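Local structure of seryl-tRNA synthetase (Pyrococcus horikoshii, 2DQ0) at residues P272-V278 with K304-Y310; L207-F212 with N326-L330; E167-G171 with I443-E447; L161-L166 with T293-F297. The protein catalyses the ATP-dependent attachment of serine to tRNA(Ser), and probably also to tRNA(Sec), as a homodimeric class II aminoacyl-tRNA synthetase. One frame throughout, in Å; residues are numbered along the deposited sequence.

Interaction 1: P272-V278 with K304-Y310; sequences PLLYVGV and KVEQFVY. With SSA (5'-O-(N-(L-seryl)-sulfamoyl)adenosine), chain G.
Residues 273-278 and 304-310 run antiparallel, their axes at 163°, with Leu-273, Tyr-275 and Gly-277 facing Tyr-310, Phe-308 and Glu-306 as hydrogen-bonded pairs. These strands are the arms of the motif 2 hairpin in the antiparallel sheet of the class II synthetase core. Each of the three pairs is closed by two backbone bonds. Leu-274, Val-276, Val-305, Gln-307 and Val-309 occupy one face of the sheet, toward helices 190-209 and 316-333. There Leu-274 CD2 lies beside Val-309 CG2 at 3.8 Å, and Val-276 CG2 meets Val-305 CG1 at 3.7 Å, both pairs pointing the same way. The other face carries the aromatic residues. Leu-273 CD1 sits over one face of the Tyr-310 ring, toward its rim, while Tyr-310 CE1 approaches the edge of the Tyr-275 ring, 3.8 Å from Tyr-275 CE2. Both tyrosine hydroxyls are bonded outside the pair, Tyr-275 OH to His-261 and Tyr-310 OH to the carbonyl of Leu-257. Further along this face Glu-306 extends with CG anti to the backbone N (chi1 176°) and then bends, which carries its carboxylate to the seryl end of the adenylate analogue. Lys-304 NZ, itself bonded to Thr-252, makes a weak salt bridge to Glu-306 OE1. Glu-306 OE1 also accepts the analogue's serine hydroxyl OG at 2.7 Å. Glu-306 OE2 takes the analogue's amino group N10 at 2.6 Å.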
# COMPACT_ATOMS: atom_id res chain seq x y z
N PRO A 272 -25.77 8.83 -13.28
CA PRO A 272 -24.48 8.14 -13.18
C PRO A 272 -23.86 8.29 -11.78
O PRO A 272 -24.00 9.32 -11.14
CB PRO A 272 -23.64 8.82 -14.25
CG PRO A 272 -24.10 10.24 -14.15
CD PRO A 272 -25.62 10.12 -13.98
N LEU A 273 -23.21 7.23 -11.30
CA LEU A 273 -22.54 7.29 -10.00
C LEU A 273 -21.15 7.79 -10.36
O LEU A 273 -20.45 7.16 -11.15
CB LEU A 273 -22.45 5.91 -9.37
CG LEU A 273 -23.75 5.19 -9.03
CD1 LEU A 273 -23.44 3.88 -8.32
CD2 LEU A 273 -24.61 6.06 -8.15
N LEU A 274 -20.76 8.93 -9.81
CA LEU A 274 -19.45 9.48 -10.13
C LEU A 274 -18.45 9.44 -8.97
O LEU A 274 -18.61 10.09 -7.94
CB LEU A 274 -19.61 10.92 -10.63
CG LEU A 274 -20.69 11.09 -11.70
CD1 LEU A 274 -20.94 12.58 -11.85
CD2 LEU A 274 -20.30 10.43 -13.05
N TYR A 275 -17.38 8.67 -9.17
CA TYR A 275 -16.37 8.58 -8.14
C TYR A 275 -14.99 9.07 -8.57
O TYR A 275 -14.56 8.88 -9.70
CB TYR A 275 -16.25 7.13 -7.66
CG TYR A 275 -17.51 6.62 -7.01
CD1 TYR A 275 -17.95 7.13 -5.80
CD2 TYR A 275 -18.25 5.60 -7.60
CE1 TYR A 275 -19.09 6.64 -5.17
CE2 TYR A 275 -19.38 5.09 -6.99
CZ TYR A 275 -19.80 5.62 -5.78
OH TYR A 275 -20.91 5.09 -5.17
N VAL A 276 -14.33 9.73 -7.64
CA VAL A 276 -12.97 10.16 -7.86
C VAL A 276 -12.18 9.65 -6.66
O VAL A 276 -12.30 10.17 -5.56
CB VAL A 276 -12.84 11.69 -7.99
CG1 VAL A 276 -13.59 12.42 -6.86
CG2 VAL A 276 -11.37 12.05 -8.00
N GLY A 277 -11.39 8.60 -6.88
CA GLY A 277 -10.61 8.04 -5.80
C GLY A 277 -9.15 8.47 -5.82
O GLY A 277 -8.63 8.93 -6.85
N VAL A 278 -8.51 8.33 -4.66
CA VAL A 278 -7.09 8.63 -4.47
C VAL A 278 -6.57 7.37 -3.83
O VAL A 278 -7.25 6.78 -2.99
CB VAL A 278 -6.78 9.72 -3.41
CG1 VAL A 278 -5.42 10.34 -3.69
CG2 VAL A 278 -7.86 10.73 -3.35
N LYS A 304 -2.15 7.90 -7.48
CA LYS A 304 -3.04 8.26 -8.57
C LYS A 304 -4.45 8.66 -8.17
O LYS A 304 -5.12 7.97 -7.41
CB LYS A 304 -3.11 7.13 -9.59
CG LYS A 304 -3.94 7.47 -10.81
CD LYS A 304 -3.75 6.44 -11.93
CE LYS A 304 -4.05 5.02 -11.45
NZ LYS A 304 -5.44 4.89 -10.89
N VAL A 305 -4.89 9.81 -8.67
CA VAL A 305 -6.23 10.30 -8.43
C VAL A 305 -6.99 9.73 -9.63
O VAL A 305 -6.62 10.00 -10.78
CB VAL A 305 -6.26 11.84 -8.47
CG1 VAL A 305 -7.70 12.35 -8.38
CG2 VAL A 305 -5.44 12.38 -7.32
N GLU A 306 -8.02 8.94 -9.36
CA GLU A 306 -8.77 8.26 -10.42
C GLU A 306 -10.24 8.61 -10.59
O GLU A 306 -10.98 8.74 -9.61
CB GLU A 306 -8.65 6.75 -10.18
CG GLU A 306 -9.44 5.87 -11.13
CD GLU A 306 -8.66 5.54 -12.37
OE1 GLU A 306 -7.71 6.29 -12.68
OE2 GLU A 306 -9.00 4.55 -13.04
N GLN A 307 -10.67 8.72 -11.85
CA GLN A 307 -12.08 8.99 -12.18
C GLN A 307 -12.74 7.66 -12.48
O GLN A 307 -12.20 6.86 -13.26
CB GLN A 307 -12.22 9.83 -13.46
CG GLN A 307 -11.68 11.25 -13.46
CD GLN A 307 -11.81 11.86 -14.84
OE1 GLN A 307 -10.82 12.01 -15.58
NE2 GLN A 307 -13.03 12.19 -15.22
N PHE A 308 -13.90 7.40 -11.89
CA PHE A 308 -14.61 6.16 -12.20
C PHE A 308 -16.08 6.49 -12.34
O PHE A 308 -16.64 7.26 -11.54
CB PHE A 308 -14.40 5.12 -11.12
CG PHE A 308 -14.88 3.74 -11.50
CD1 PHE A 308 -16.25 3.42 -11.45
CD2 PHE A 308 -13.96 2.74 -11.84
CE1 PHE A 308 -16.68 2.12 -11.73
CE2 PHE A 308 -14.38 1.44 -12.13
CZ PHE A 308 -15.75 1.12 -12.07
N VAL A 309 -16.70 5.90 -13.37
CA VAL A 309 -18.09 6.15 -13.73
C VAL A 309 -18.98 4.93 -13.98
O VAL A 309 -18.60 3.97 -14.67
CB VAL A 309 -18.15 7.02 -15.00
CG1 VAL A 309 -19.58 7.17 -15.48
CG2 VAL A 309 -17.55 8.38 -14.72
N TYR A 310 -20.19 5.01 -13.43
CA TYR A 310 -21.21 3.98 -13.61
C TYR A 310 -22.28 4.75 -14.35
O TYR A 310 -22.80 5.73 -13.82
CB TYR A 310 -21.82 3.52 -12.30
CG TYR A 310 -20.95 2.68 -11.40
CD1 TYR A 310 -19.96 3.25 -10.60
CD2 TYR A 310 -21.17 1.31 -11.29
CE1 TYR A 310 -19.22 2.48 -9.71
CE2 TYR A 310 -20.43 0.52 -10.40
CZ TYR A 310 -19.46 1.12 -9.61
OH TYR A 310 -18.74 0.35 -8.71
N10 SSA G . -7.49 2.70 -14.08
CA SSA G . -6.86 3.11 -15.34
CB SSA G . -7.06 4.59 -15.59
OG SSA G . -6.26 5.40 -14.72
C9 SSA G . -5.36 2.84 -15.39
O9 SSA G . -4.76 2.45 -14.40
N8 SSA G . -4.75 3.03 -16.57
S1 SSA G . -3.17 2.82 -16.71
O1S SSA G . -2.94 1.41 -16.40
O2S SSA G . -2.80 3.36 -18.01
O5' SSA G . -2.57 3.70 -15.56
C5' SSA G . -2.86 5.09 -15.53
C4' SSA G . -1.62 5.92 -15.48
O4' SSA G . -0.86 5.64 -14.28
C3' SSA G . -0.60 5.76 -16.59
O3' SSA G . -1.04 6.45 -17.74
C2' SSA G . 0.58 6.46 -15.96
O2' SSA G . 0.46 7.86 -15.90
C1' SSA G . 0.52 5.88 -14.54
N9 SSA G . 1.21 4.61 -14.38
C8 SSA G . 0.81 3.34 -14.78
N7 SSA G . 1.68 2.40 -14.48
C5 SSA G . 2.71 3.09 -13.85
C6 SSA G . 3.95 2.67 -13.31
N6 SSA G . 4.36 1.41 -13.31
N1 SSA G . 4.76 3.62 -12.73
C2 SSA G . 4.34 4.90 -12.72
N3 SSA G . 3.19 5.42 -13.21
C4 SSA G . 2.43 4.45 -13.78

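Interaction 2: L207-F212 with N326-L330; sequences LIEKGF and NAEEL
Asn-326, the first residue of 326-330, points its side chain at the end of helix 190-209, where Leu-207, Lys-210 and Phe-212 converge on it. Its amide plane is flanked by the aliphatic part of Lys-210, with Lys-210 CD at 3.7 Å from Asn-326 CG. The amide may well be turned over as modelled, and the lysine nitrogen is set too close to it, so the polar pairing between these two side chains remains uncertain. Leu-207 CD1 lies on the same side of the amide as the lysine chain and stands over the centre of the Phe-212 ring, 3.7 Å above its plane. One turn further on, Glu-329 reaches back from the opposite direction to meet Lys-210. The lysine chain is extended beyond CG, all its later torsions near anti, and this stretch brings NZ across to the carboxylate. The weak salt bridge between Lys-210 NZ and Glu-329 OE2 measures 2.9 Å, though the position of the nitrogen is less sure. Leu-330 then turns its CD1 toward Leu-207 CD2, a loose apolar contact of 4.5 Å, and also packs on Phe-202 and Arg-206 of helix 190-209. In 207-212 the helix ends in a Schellman motif, with Gly-211 at positive phi (95°), Phe-212 N bonded to Leu-207 O and Gly-211 N to Ile-208 O. This turn leads from the long helix into strand 213-216, the helix-strand arrangement of class II motif 1, whose Ile-208 packs on Ile-194 of the second subunit.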
# COMPACT_ATOMS: atom_id res chain seq x y z
N LEU A 207 -12.18 17.53 -9.81
CA LEU A 207 -13.20 16.52 -10.07
C LEU A 207 -14.36 16.72 -9.12
O LEU A 207 -15.52 16.53 -9.49
CB LEU A 207 -12.64 15.11 -9.93
CG LEU A 207 -12.06 14.51 -11.21
CD1 LEU A 207 -13.17 14.30 -12.22
CD2 LEU A 207 -10.99 15.41 -11.80
N ILE A 208 -14.05 17.13 -7.88
CA ILE A 208 -15.10 17.39 -6.91
C ILE A 208 -16.00 18.54 -7.39
O ILE A 208 -17.21 18.47 -7.29
CB ILE A 208 -14.54 17.76 -5.53
CG1 ILE A 208 -14.00 16.51 -4.84
CG2 ILE A 208 -15.62 18.35 -4.66
CD1 ILE A 208 -13.46 16.79 -3.46
N GLU A 209 -15.40 19.60 -7.92
CA GLU A 209 -16.22 20.69 -8.43
C GLU A 209 -17.14 20.17 -9.56
O GLU A 209 -18.25 20.66 -9.73
CB GLU A 209 -15.36 21.83 -8.98
CG GLU A 209 -14.29 22.36 -8.05
CD GLU A 209 -13.30 23.29 -8.75
OE1 GLU A 209 -12.30 23.69 -8.11
OE2 GLU A 209 -13.52 23.60 -9.95
N LYS A 210 -16.68 19.19 -10.34
CA LYS A 210 -17.49 18.67 -11.43
C LYS A 210 -18.51 17.64 -10.98
O LYS A 210 -19.09 16.95 -11.82
CB LYS A 210 -16.61 18.04 -12.51
CG LYS A 210 -15.70 19.03 -13.23
CD LYS A 210 -14.96 18.39 -14.38
CE LYS A 210 -14.41 19.46 -15.30
NZ LYS A 210 -13.53 18.91 -16.36
N GLY A 211 -18.69 17.50 -9.67
CA GLY A 211 -19.65 16.55 -9.15
C GLY A 211 -19.24 15.14 -8.74
O GLY A 211 -20.12 14.29 -8.49
N PHE A 212 -17.95 14.87 -8.65
CA PHE A 212 -17.51 13.53 -8.25
C PHE A 212 -17.34 13.37 -6.74
O PHE A 212 -16.75 14.23 -6.07
CB PHE A 212 -16.19 13.19 -8.95
CG PHE A 212 -16.34 12.97 -10.41
CD1 PHE A 212 -16.83 13.99 -11.23
CD2 PHE A 212 -16.01 11.74 -10.98
CE1 PHE A 212 -17.00 13.77 -12.61
CE2 PHE A 212 -16.17 11.51 -12.35
CZ PHE A 212 -16.67 12.53 -13.17
N ASN A 326 -11.78 15.81 -18.95
CA ASN A 326 -11.53 16.20 -17.56
C ASN A 326 -10.04 16.09 -17.30
O ASN A 326 -9.48 16.96 -16.65
CB ASN A 326 -12.31 15.31 -16.59
CG ASN A 326 -13.79 15.66 -16.52
OD1 ASN A 326 -14.57 14.95 -15.91
ND2 ASN A 326 -14.16 16.76 -17.15
N ALA A 327 -9.40 15.03 -17.82
CA ALA A 327 -7.95 14.87 -17.63
C ALA A 327 -7.21 15.90 -18.47
O ALA A 327 -6.23 16.47 -18.01
CB ALA A 327 -7.51 13.49 -18.02
N GLU A 328 -7.68 16.16 -19.69
CA GLU A 328 -7.04 17.16 -20.55
C GLU A 328 -6.99 18.53 -19.88
O GLU A 328 -5.99 19.24 -20.01
CB GLU A 328 -7.79 17.31 -21.89
CG GLU A 328 -7.64 16.14 -22.82
CD GLU A 328 -8.29 16.36 -24.16
OE1 GLU A 328 -7.86 17.28 -24.88
OE2 GLU A 328 -9.23 15.60 -24.49
N GLU A 329 -8.06 18.90 -19.17
CA GLU A 329 -8.10 20.19 -18.51
C GLU A 329 -7.03 20.33 -17.47
O GLU A 329 -6.40 21.39 -17.36
CB GLU A 329 -9.46 20.42 -17.84
CG GLU A 329 -10.54 20.93 -18.77
CD GLU A 329 -11.88 21.08 -18.06
OE1 GLU A 329 -11.88 21.65 -16.95
OE2 GLU A 329 -12.92 20.63 -18.60
N LEU A 330 -6.80 19.27 -16.70
CA LEU A 330 -5.79 19.31 -15.66
C LEU A 330 -4.42 19.59 -16.23
O LEU A 330 -3.71 20.47 -15.74
CB LEU A 330 -5.76 18.01 -14.87
CG LEU A 330 -7.04 17.75 -14.09
CD1 LEU A 330 -6.96 16.37 -13.46
CD2 LEU A 330 -7.23 18.84 -13.04

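Interaction 3: E167-G171 with I443-E447; sequences EILGG and IVPVE
Ile-168 and Leu-169 receive the C-terminal tail of the modelled chain at a Schellman motif, in which Gly-170 has positive phi (63°) and Gly-170 N bonds back to Glu-167 O at 3.0 Å. The close-packed part lies around Leu-169, which is buried together with Ile-443. These two side chains cross at about a right angle, Leu-169 CD2 lying 3.8 Å from Ile-443 CG2. Ile-443 CG2 is anti to its backbone N, which directs this methyl at the leucine, and the Ile-443 side chain also packs on Glu-191 and Ile-192 of helix 190-209. Leu-169 CD1 also lies beside Pro-445, 3.9 Å from Pro-445 N. Ile-168 belongs to this close-packed part too, running alongside Pro-445 with its CD1 against the CB side of the ring. Toward solvent the fit relaxes. The exposed Val-446 touches only the backbone of the turn, with Val-446 CG1 at 3.8 Å from Leu-169 O, and Glu-447 beyond it is poorly ordered. What ties the tail to the turn is a single backbone bond, from Val-446 N to Ile-168 O, 3.1 Å long, with an N-H...O angle of 158° and the donor almost in line with the carbonyl.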
# COMPACT_ATOMS: atom_id res chain seq x y z
N GLU A 167 17.82 14.75 -9.15
CA GLU A 167 19.13 14.76 -8.51
C GLU A 167 19.62 16.16 -8.22
O GLU A 167 19.95 16.48 -7.09
CB GLU A 167 20.14 14.05 -9.42
CG GLU A 167 21.10 13.08 -8.73
CD GLU A 167 21.97 13.73 -7.66
OE1 GLU A 167 21.46 14.04 -6.56
OE2 GLU A 167 23.17 13.93 -7.93
N ILE A 168 19.64 17.02 -9.24
CA ILE A 168 20.12 18.38 -9.05
C ILE A 168 19.18 19.15 -8.11
O ILE A 168 19.59 20.08 -7.42
CB ILE A 168 20.29 19.12 -10.42
CG1 ILE A 168 18.96 19.67 -10.91
CG2 ILE A 168 20.83 18.17 -11.48
CD1 ILE A 168 18.89 21.16 -10.79
N LEU A 169 17.92 18.73 -8.06
CA LEU A 169 16.93 19.36 -7.21
C LEU A 169 16.88 18.77 -5.79
O LEU A 169 16.17 19.28 -4.93
CB LEU A 169 15.56 19.24 -7.86
CG LEU A 169 14.90 20.50 -8.41
CD1 LEU A 169 15.93 21.35 -9.11
CD2 LEU A 169 13.76 20.11 -9.37
N GLY A 170 17.65 17.70 -5.56
CA GLY A 170 17.66 17.05 -4.26
C GLY A 170 16.31 16.45 -3.90
O GLY A 170 15.94 16.41 -2.72
N GLY A 171 15.58 15.97 -4.91
CA GLY A 171 14.24 15.44 -4.68
C GLY A 171 14.00 13.96 -4.61
O GLY A 171 12.85 13.52 -4.51
N ILE A 443 11.45 25.28 -7.94
CA ILE A 443 12.34 24.46 -7.15
C ILE A 443 13.73 24.70 -7.70
O ILE A 443 13.99 24.48 -8.87
CB ILE A 443 12.00 22.95 -7.24
CG1 ILE A 443 10.53 22.72 -6.87
CG2 ILE A 443 12.93 22.17 -6.28
CD1 ILE A 443 10.02 21.33 -7.13
N VAL A 444 14.62 25.19 -6.84
CA VAL A 444 15.98 25.48 -7.28
C VAL A 444 16.98 24.39 -6.91
O VAL A 444 16.80 23.65 -5.93
CB VAL A 444 16.47 26.84 -6.71
CG1 VAL A 444 15.40 27.89 -6.94
CG2 VAL A 444 16.80 26.74 -5.22
N PRO A 445 18.04 24.27 -7.70
CA PRO A 445 19.05 23.25 -7.42
C PRO A 445 19.71 23.50 -6.08
O PRO A 445 19.76 24.64 -5.62
CB PRO A 445 20.03 23.41 -8.59
CG PRO A 445 19.83 24.77 -9.04
CD PRO A 445 18.34 24.98 -8.95
N VAL A 446 20.18 22.43 -5.46
CA VAL A 446 20.84 22.53 -4.17
C VAL A 446 22.33 22.64 -4.45
O VAL A 446 22.79 22.30 -5.54
CB VAL A 446 20.53 21.29 -3.28
CG1 VAL A 446 19.05 21.08 -3.23
CG2 VAL A 446 21.19 20.04 -3.79
N GLU A 447 23.09 23.13 -3.47
CA GLU A 447 24.54 23.27 -3.65
C GLU A 447 25.29 23.22 -2.33
O GLU A 447 26.33 22.51 -2.31
CB GLU A 447 24.85 24.58 -4.36
CG GLU A 447 24.39 24.63 -5.80
CD GLU A 447 24.15 26.04 -6.28
OE1 GLU A 447 25.08 26.87 -6.15
OE2 GLU A 447 23.04 26.33 -6.77

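Interaction 4: L161-L166 with T293-F297; sequences LHVDLL and TKGIF. With SSA (5'-O-(N-(L-seryl)-sulfamoyl)adenosine), chain G; SO4 (sulfate ion), chain D.
With chi1 at 92° and chi2 at -85°, His-162 holds its imidazole edge-on to the loop 293-297, and NE2 accepts a hydrogen bond from Ile-296 N. The bond is 3.0 Å long and nearly straight at 171°, and the donor lies in the ring plane; this is consistent with a proton on ND1 rather than NE2. The ring is fixed by apolar neighbours as well. Val-163 CG2 covers one face of it, offset toward the rim, and Thr-293 CG2 meets the ring edge at His-162 CE1, 3.4 Å away. Ile-296 places CG1 between its backbone N and carbonyl carbon, which sets CG1 beside the NE2-CD2 side of the ring, 3.5 Å from His-162 NE2. Its far end, CD1, then meets Leu-166 CD1 at 4.3 Å. On the outer side Lys-294, poorly ordered like Thr-293, rests its modelled CD on Val-163 CG2 at 3.6 Å. Gly-295 passes close against His-162 and Val-163. The loop belongs to class II motif 2 and has an anion on its far side: Thr-293 OG1 donates to O2 of a sulfate, probably from the crystallisation medium, at 3.2 Å, with Arg-369 and Arg-298 also holding the ion. At its end, Phe-297 O lies against the adenine of the analogue, and the Phe-297 ring makes a cation-pi contact with Arg-412. Helix 410-420 backs both segments: Val-415 packs on His-162, Leu-418 on Leu-166 and Ile-414 on Ile-296, while Glu-419 accepts a bond from His-162 N at the start of helix 162-168.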
# COMPACT_ATOMS: atom_id res chain seq x y z
N LEU A 161 16.82 15.08 -18.48
CA LEU A 161 15.87 14.01 -18.19
C LEU A 161 15.37 14.22 -16.77
O LEU A 161 16.11 14.73 -15.91
CB LEU A 161 16.56 12.67 -18.29
CG LEU A 161 16.73 12.28 -19.75
CD1 LEU A 161 17.61 11.02 -19.78
CD2 LEU A 161 15.35 12.06 -20.41
N HIS A 162 14.13 13.80 -16.52
CA HIS A 162 13.57 14.01 -15.19
C HIS A 162 14.42 13.41 -14.06
O HIS A 162 14.55 14.01 -12.97
CB HIS A 162 12.13 13.49 -15.12
CG HIS A 162 12.01 12.07 -14.65
ND1 HIS A 162 12.13 11.00 -15.51
CD2 HIS A 162 11.77 11.55 -13.43
CE1 HIS A 162 11.96 9.88 -14.83
NE2 HIS A 162 11.74 10.19 -13.57
N VAL A 163 15.02 12.25 -14.32
CA VAL A 163 15.85 11.59 -13.33
C VAL A 163 16.98 12.53 -12.92
O VAL A 163 17.23 12.75 -11.74
CB VAL A 163 16.46 10.30 -13.88
CG1 VAL A 163 16.95 9.44 -12.73
CG2 VAL A 163 15.44 9.56 -14.74
N ASP A 164 17.66 13.11 -13.90
CA ASP A 164 18.74 14.00 -13.57
C ASP A 164 18.27 15.23 -12.82
O ASP A 164 18.95 15.71 -11.92
CB ASP A 164 19.51 14.36 -14.84
CG ASP A 164 20.24 13.15 -15.41
OD1 ASP A 164 21.09 12.58 -14.67
OD2 ASP A 164 19.96 12.75 -16.57
N LEU A 165 17.08 15.72 -13.17
CA LEU A 165 16.53 16.88 -12.49
C LEU A 165 16.22 16.54 -11.02
O LEU A 165 16.46 17.34 -10.12
CB LEU A 165 15.28 17.37 -13.24
CG LEU A 165 15.60 18.19 -14.51
CD1 LEU A 165 14.37 18.30 -15.40
CD2 LEU A 165 16.12 19.60 -14.14
N LEU A 166 15.73 15.33 -10.75
CA LEU A 166 15.44 15.01 -9.35
C LEU A 166 16.70 15.11 -8.52
O LEU A 166 16.66 15.52 -7.36
CB LEU A 166 14.85 13.61 -9.20
CG LEU A 166 13.40 13.44 -9.65
CD1 LEU A 166 13.12 11.97 -9.88
CD2 LEU A 166 12.46 14.02 -8.60
N THR A 293 13.90 4.54 -18.97
CA THR A 293 13.78 5.68 -18.04
C THR A 293 14.00 5.13 -16.63
O THR A 293 13.21 4.31 -16.16
CB THR A 293 12.39 6.33 -18.12
OG1 THR A 293 12.09 6.68 -19.48
CG2 THR A 293 12.36 7.59 -17.28
N LYS A 294 15.04 5.61 -15.95
CA LYS A 294 15.44 5.11 -14.61
C LYS A 294 14.99 5.76 -13.30
O LYS A 294 15.50 5.41 -12.23
CB LYS A 294 16.97 4.95 -14.57
CG LYS A 294 17.69 5.40 -15.83
CD LYS A 294 17.51 6.89 -16.10
CE LYS A 294 17.90 7.23 -17.54
NZ LYS A 294 17.67 8.66 -17.88
N GLY A 295 14.04 6.68 -13.38
CA GLY A 295 13.58 7.33 -12.16
C GLY A 295 12.20 6.92 -11.65
O GLY A 295 12.04 5.85 -11.08
N ILE A 296 11.21 7.79 -11.84
CA ILE A 296 9.87 7.50 -11.35
C ILE A 296 8.82 7.43 -12.45
O ILE A 296 7.63 7.66 -12.22
CB ILE A 296 9.43 8.56 -10.33
CG1 ILE A 296 9.37 9.94 -10.98
CG2 ILE A 296 10.35 8.54 -9.15
CD1 ILE A 296 8.96 11.08 -10.00
N PHE A 297 9.27 7.09 -13.65
CA PHE A 297 8.37 6.97 -14.77
C PHE A 297 7.61 5.64 -14.74
O PHE A 297 6.42 5.58 -15.01
CB PHE A 297 9.15 7.05 -16.07
CG PHE A 297 8.28 7.03 -17.28
CD1 PHE A 297 7.54 8.17 -17.63
CD2 PHE A 297 8.12 5.86 -18.02
CE1 PHE A 297 6.66 8.15 -18.72
CE2 PHE A 297 7.23 5.83 -19.12
CZ PHE A 297 6.50 6.98 -19.46
N10 SSA G . -7.49 2.70 -14.08
CA SSA G . -6.86 3.11 -15.34
CB SSA G . -7.06 4.59 -15.59
OG SSA G . -6.26 5.40 -14.72
C9 SSA G . -5.36 2.84 -15.39
O9 SSA G . -4.76 2.45 -14.40
N8 SSA G . -4.75 3.03 -16.57
S1 SSA G . -3.17 2.82 -16.71
O1S SSA G . -2.94 1.41 -16.40
O2S SSA G . -2.80 3.36 -18.01
O5' SSA G . -2.57 3.70 -15.56
C5' SSA G . -2.86 5.09 -15.53
C4' SSA G . -1.62 5.92 -15.48
O4' SSA G . -0.86 5.64 -14.28
C3' SSA G . -0.60 5.76 -16.59
O3' SSA G . -1.04 6.45 -17.74
C2' SSA G . 0.58 6.46 -15.96
O2' SSA G . 0.46 7.86 -15.90
C1' SSA G . 0.52 5.88 -14.54
N9 SSA G . 1.21 4.61 -14.38
C8 SSA G . 0.81 3.34 -14.78
N7 SSA G . 1.68 2.40 -14.48
C5 SSA G . 2.71 3.09 -13.85
C6 SSA G . 3.95 2.67 -13.31
N6 SSA G . 4.36 1.41 -13.31
N1 SSA G . 4.76 3.62 -12.73
C2 SSA G . 4.34 4.90 -12.72
N3 SSA G . 3.19 5.42 -13.21
C4 SSA G . 2.43 4.45 -13.78
S SO4 D . 10.95 3.09 -21.36
O1 SO4 D . 10.80 3.00 -19.89
O2 SO4 D . 11.59 4.38 -21.69
O3 SO4 D . 11.77 1.99 -21.88
O4 SO4 D . 9.61 3.01 -21.97

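Interactions 1 and 2 adjoin: Val-276 and Gln-307 of the buried hairpin pack on Phe-212, Leu-207 and Asn-326, so the end of helix 190-209 and helix 316-333 cover one face of the sheet. Interactions 3 and 4 share helix 162-168, one at each end, and Gly-171 N probably bonds to Leu-166 O between them; both lie farther from the chain's centre and are only partly buried. Interactions 1 and 4 both reach the seryl-adenylate analogue, at its serine and adenine ends. The chemistry follows place: paired backbone bonds in the sheet, a weak, less certain lysine-glutamate pair between a helix end and a neighbouring helix, one imidazole bond to a loop, and one backbone bond at the C-terminal tail.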